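Local coordinates for pngf-ii (Elizabethkingia meningoseptica, PDB 4R4X), which is a peptide:N-glycosidase that probably hydrolyses the amide bond joining N-linked glycans to asparagine side chains of glycoproteins, at residues 191-196 against 357-362; 236-241 against 326-331. All blocks are in the same frame, centred on the assembly; numbering follows the deposited sequence.

Contact 1 (191-196 against 357-362)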
# COMPACT_ATOMS: atom_id res chain seq x y z
N PHE A 191 10.93 6.77 4.27
CA PHE A 191 11.05 7.92 5.19
C PHE A 191 10.17 7.74 6.40
O PHE A 191 9.06 7.18 6.32
CB PHE A 191 10.71 9.27 4.53
CG PHE A 191 11.54 9.61 3.32
CD1 PHE A 191 12.92 9.70 3.40
CD2 PHE A 191 10.93 9.88 2.10
CE1 PHE A 191 13.67 10.02 2.28
CE2 PHE A 191 11.68 10.16 0.98
CZ PHE A 191 13.06 10.25 1.07
N GLU A 192 10.66 8.20 7.55
CA GLU A 192 9.88 8.20 8.78
C GLU A 192 10.00 9.55 9.48
O GLU A 192 11.11 9.98 9.80
CB GLU A 192 10.37 7.09 9.73
CG GLU A 192 9.52 6.98 10.98
CD GLU A 192 9.72 5.66 11.72
OE1 GLU A 192 8.75 5.22 12.40
OE2 GLU A 192 10.81 5.05 11.61
N ASN A 193 8.87 10.22 9.67
CA ASN A 193 8.79 11.55 10.24
C ASN A 193 9.87 12.50 9.72
O ASN A 193 10.57 13.11 10.51
CB ASN A 193 8.84 11.44 11.77
CG ASN A 193 7.72 10.55 12.33
OD1 ASN A 193 6.59 10.56 11.84
ND2 ASN A 193 8.05 9.76 13.34
N GLU A 194 9.98 12.64 8.41
CA GLU A 194 10.96 13.52 7.77
C GLU A 194 10.38 14.87 7.45
O GLU A 194 9.35 14.97 6.80
CB GLU A 194 11.47 12.95 6.44
CG GLU A 194 12.62 11.98 6.49
CD GLU A 194 13.79 12.38 7.38
OE1 GLU A 194 14.19 11.50 8.17
OE2 GLU A 194 14.30 13.53 7.29
N THR A 195 11.10 15.91 7.84
CA THR A 195 10.74 17.27 7.48
C THR A 195 10.93 17.57 6.00
O THR A 195 11.96 17.24 5.41
CB THR A 195 11.58 18.25 8.29
OG1 THR A 195 11.23 18.09 9.67
CG2 THR A 195 11.35 19.67 7.83
N ILE A 196 9.93 18.21 5.42
CA ILE A 196 10.02 18.83 4.10
C ILE A 196 9.62 20.29 4.30
O ILE A 196 8.52 20.58 4.75
CB ILE A 196 9.12 18.13 3.06
CG1 ILE A 196 9.53 16.66 2.92
CG2 ILE A 196 9.28 18.84 1.70
CD1 ILE A 196 8.73 15.84 1.92
N GLY A 357 7.28 23.95 7.58
CA GLY A 357 6.99 23.07 6.46
C GLY A 357 6.04 21.95 6.82
O GLY A 357 4.94 22.19 7.34
N HIS A 358 6.46 20.73 6.49
CA HIS A 358 5.66 19.52 6.58
C HIS A 358 6.50 18.40 7.14
O HIS A 358 7.73 18.47 7.12
CB HIS A 358 5.16 19.07 5.20
CG HIS A 358 4.34 20.11 4.51
ND1 HIS A 358 2.97 20.02 4.43
CD2 HIS A 358 4.69 21.28 3.93
CE1 HIS A 358 2.51 21.08 3.78
NE2 HIS A 358 3.53 21.86 3.49
N GLN A 359 5.84 17.37 7.65
CA GLN A 359 6.49 16.13 8.07
C GLN A 359 5.79 14.99 7.33
O GLN A 359 4.56 14.94 7.30
CB GLN A 359 6.28 15.96 9.56
CG GLN A 359 7.16 14.94 10.19
CD GLN A 359 7.04 15.06 11.69
OE1 GLN A 359 7.53 16.02 12.27
NE2 GLN A 359 6.32 14.15 12.30
N ILE A 360 6.58 14.08 6.74
CA ILE A 360 6.01 12.88 6.13
C ILE A 360 6.69 11.58 6.56
O ILE A 360 7.82 11.57 7.10
CB ILE A 360 6.05 12.93 4.58
CG1 ILE A 360 7.47 12.68 4.07
CG2 ILE A 360 5.51 14.25 4.07
CD1 ILE A 360 7.58 12.40 2.60
N SER A 361 5.96 10.49 6.32
CA SER A 361 6.47 9.13 6.30
C SER A 361 6.12 8.54 4.95
O SER A 361 5.13 8.93 4.34
CB SER A 361 5.88 8.30 7.43
OG SER A 361 6.25 8.88 8.70
N LEU A 362 6.93 7.60 4.49
CA LEU A 362 6.75 6.97 3.19
C LEU A 362 7.31 5.55 3.19
O LEU A 362 8.44 5.31 3.66
CB LEU A 362 7.47 7.78 2.13
CG LEU A 362 7.45 7.24 0.71
CD1 LEU A 362 6.04 7.35 0.18
CD2 LEU A 362 8.43 8.02 -0.14
O HOH W 1 5.01 11.56 9.54
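Asn193 and Glu194 both stand opposite Ile360, forming a G1 beta bulge where strand 186-196 pairs antiparallel with strand 358-367. Asn193 takes a left-handed backbone shape (phi 42°), which asparagine tolerates better than most residues with a side chain.

Hydrogen bonding is regular on both sides of the bulge: Phe191 with Leu362 and Ile196 with His358 each exchange two backbone bonds. At the bulge Glu194 and Ile360 also exchange two, Glu194 N to Ile360 O being 2.7 Å, while Asn193 N turns to Ser361 OG (3.1 Å) in a nearly straight bond (177° at the hydrogen). Serine suits this place because its short hydroxyl can stand in for a backbone acceptor. A water adds a bridge, donating to Asn193 OD1 at 3.0 Å and also bonding Ser361 OG. At the far end Gly357 CA makes a CA-H...O contact with Ile196 O (3.4 Å); glycine suits because a CB would run into that oxygen.

The apolar contacts lie on the face that meets strands 216-222 and 343-350. Ile360 CD1 touches Ile196 CD1 at 3.7 Å, and Phe191 runs beside Leu362, pointing the same way, with their CD2 atoms 3.8 Å apart.

On the other face Gln359 reaches out with CG anti to its backbone N (chi1 -165°). Its OE1 is bonded by Asn241 ND2, and Gln359 CG rests on the backbone of Asn193, 3.7 Å from Asn193 C.

Contact 2 (236-241 against 326-331)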
# COMPACT_ATOMS: atom_id res chain seq x y z
N LEU A 236 2.04 7.16 1.79
CA LEU A 236 2.60 8.36 2.37
C LEU A 236 1.64 8.89 3.43
O LEU A 236 0.41 8.86 3.24
CB LEU A 236 2.82 9.42 1.29
CG LEU A 236 3.48 10.71 1.82
CD1 LEU A 236 4.58 11.21 0.91
CD2 LEU A 236 2.45 11.79 2.05
N LYS A 237 2.20 9.36 4.54
CA LYS A 237 1.42 10.02 5.59
C LYS A 237 2.01 11.40 5.76
O LYS A 237 3.22 11.57 5.70
CB LYS A 237 1.50 9.25 6.92
CG LYS A 237 1.14 7.79 6.90
CD LYS A 237 -0.30 7.52 6.50
CE LYS A 237 -0.61 6.02 6.54
NZ LYS A 237 -0.52 5.47 7.93
N GLN A 238 1.17 12.41 5.93
CA GLN A 238 1.63 13.81 5.91
C GLN A 238 0.91 14.63 6.97
O GLN A 238 -0.23 14.36 7.28
CB GLN A 238 1.37 14.42 4.53
CG GLN A 238 1.60 15.92 4.38
CD GLN A 238 0.40 16.78 4.77
OE1 GLN A 238 -0.74 16.35 4.72
NE2 GLN A 238 0.67 18.02 5.13
N LYS A 239 1.60 15.63 7.52
CA LYS A 239 0.98 16.72 8.25
C LYS A 239 1.80 17.99 8.10
O LYS A 239 2.96 17.94 7.70
CB LYS A 239 0.84 16.38 9.73
CG LYS A 239 2.13 16.43 10.51
CD LYS A 239 1.87 15.97 11.94
CE LYS A 239 3.15 15.74 12.72
NZ LYS A 239 3.61 16.99 13.39
N SER A 240 1.17 19.11 8.43
CA SER A 240 1.84 20.40 8.48
C SER A 240 2.62 20.53 9.78
O SER A 240 2.12 20.16 10.84
CB SER A 240 0.85 21.57 8.39
OG SER A 240 1.51 22.82 8.60
N ASN A 241 3.83 21.08 9.67
CA ASN A 241 4.64 21.55 10.79
C ASN A 241 4.75 23.07 10.78
O ASN A 241 5.74 23.63 11.28
CB ASN A 241 6.07 20.98 10.72
CG ASN A 241 6.17 19.56 11.24
OD1 ASN A 241 5.19 18.93 11.63
ND2 ASN A 241 7.38 19.05 11.23
N THR A 326 -2.81 13.27 7.02
CA THR A 326 -3.38 12.88 5.75
C THR A 326 -2.67 11.66 5.24
O THR A 326 -1.45 11.68 5.13
CB THR A 326 -3.19 13.92 4.65
OG1 THR A 326 -3.27 15.23 5.21
CG2 THR A 326 -4.24 13.71 3.56
N PRO A 327 -3.42 10.58 4.96
CA PRO A 327 -2.85 9.41 4.33
C PRO A 327 -3.14 9.39 2.83
O PRO A 327 -4.22 9.79 2.40
CB PRO A 327 -3.60 8.29 5.00
CG PRO A 327 -4.98 8.86 5.22
CD PRO A 327 -4.82 10.34 5.35
N TYR A 328 -2.14 8.92 2.08
CA TYR A 328 -2.25 8.75 0.64
C TYR A 328 -1.64 7.40 0.28
O TYR A 328 -0.48 7.12 0.60
CB TYR A 328 -1.47 9.82 -0.10
CG TYR A 328 -1.70 11.27 0.29
CD1 TYR A 328 -1.01 11.83 1.35
CD2 TYR A 328 -2.55 12.09 -0.45
CE1 TYR A 328 -1.16 13.17 1.68
CE2 TYR A 328 -2.72 13.43 -0.12
CZ TYR A 328 -2.02 13.96 0.94
OH TYR A 328 -2.13 15.30 1.28
N ARG A 329 -2.40 6.57 -0.43
CA ARG A 329 -1.87 5.29 -0.85
C ARG A 329 -2.32 5.00 -2.27
O ARG A 329 -3.52 5.03 -2.58
CB ARG A 329 -2.30 4.17 0.10
CG ARG A 329 -1.56 2.83 -0.13
CD ARG A 329 -1.99 1.76 0.88
NE ARG A 329 -1.09 0.59 0.89
CZ ARG A 329 -1.39 -0.60 1.42
NH1 ARG A 329 -2.59 -0.82 1.97
NH2 ARG A 329 -0.51 -1.60 1.40
N GLN A 330 -1.34 4.70 -3.12
CA GLN A 330 -1.59 4.41 -4.53
C GLN A 330 -1.03 3.04 -4.95
O GLN A 330 0.10 2.66 -4.59
CB GLN A 330 -0.93 5.48 -5.39
CG GLN A 330 -1.20 5.27 -6.89
CD GLN A 330 -1.10 6.52 -7.71
OE1 GLN A 330 -0.54 6.53 -8.84
NE2 GLN A 330 -1.62 7.57 -7.20
N ASP A 331 -1.83 2.33 -5.72
CA ASP A 331 -1.44 1.08 -6.39
C ASP A 331 -0.52 1.47 -7.54
O ASP A 331 -0.89 2.27 -8.39
CB ASP A 331 -2.71 0.43 -6.89
CG ASP A 331 -2.49 -0.92 -7.60
OD1 ASP A 331 -1.34 -1.29 -7.94
OD2 ASP A 331 -3.52 -1.59 -7.83
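Gln238 lies beside Thr326, their side chains pointing the same way from a hydrogen-bonded antiparallel pair. Gln238 CB sits at the edge of the Tyr328 ring, near the ring plane and 4.0 Å from Tyr328 CE1. CG stands anti to the backbone N (chi1 172°), and a bend at chi2 (-86°) swings Gln238 CD round to 4.0 Å from Thr326 OG1. At the tip, Gln238 OE1 accepts a hydrogen from Thr326 OG1 at 2.8 Å, with the hydroxyl nearly in line with the amide C=O. The other branch, NE2, bonds His358 ND1, so glutamine suits this buried place by serving as acceptor and donor at once.

One pair along, Leu236 runs beside Tyr328 and lays Leu236 CD2 3.5 Å from Tyr328 CD1. The tyrosine hydroxyl is bonded to Phe303 O, which satisfies its buried polar end.

On the face carrying Lys237 and Pro327, both exposed, the two side chains cross obliquely, with Lys237 CD 3.7 Å from Pro327 CB. Proline fits because its N points away from strand 231-240, toward the outer side of a strand outermost in its sheet, so pairing with Lys237 calls for no N-H. Leu236 with Tyr328 and Gln238 with Thr326 supply the four backbone bonds.

Leu236 and Tyr328 pack on Met300 and Phe302 of strand 297-303, in another sheet. Two sheets packed face to face make a beta sandwich, consistent with the jelly-roll architecture of PNGase F.

Overall arrangement
After some 190 residues that include an N-terminal domain, the chain lays down 191-196, then 236-241, then 326-331 beside it, so that contact 2 closes a loop with 84 residues between its segments. Only afterwards does 357-362 arrive and close contact 1, a longer loop that encloses the other without crossing it. This last segment slots in between 191-196 and 236-241, so the two contacts, with centres about 9 Å apart, belong to one four-stranded antiparallel sheet. Backbone hydrogen bonds, such as Gln359 N to Lys239 O (2.9 Å), join the two pairs. The side chains on one face of this sheet pack against the larger antiparallel sheet containing strands 216-222, 343-350 and 297-303.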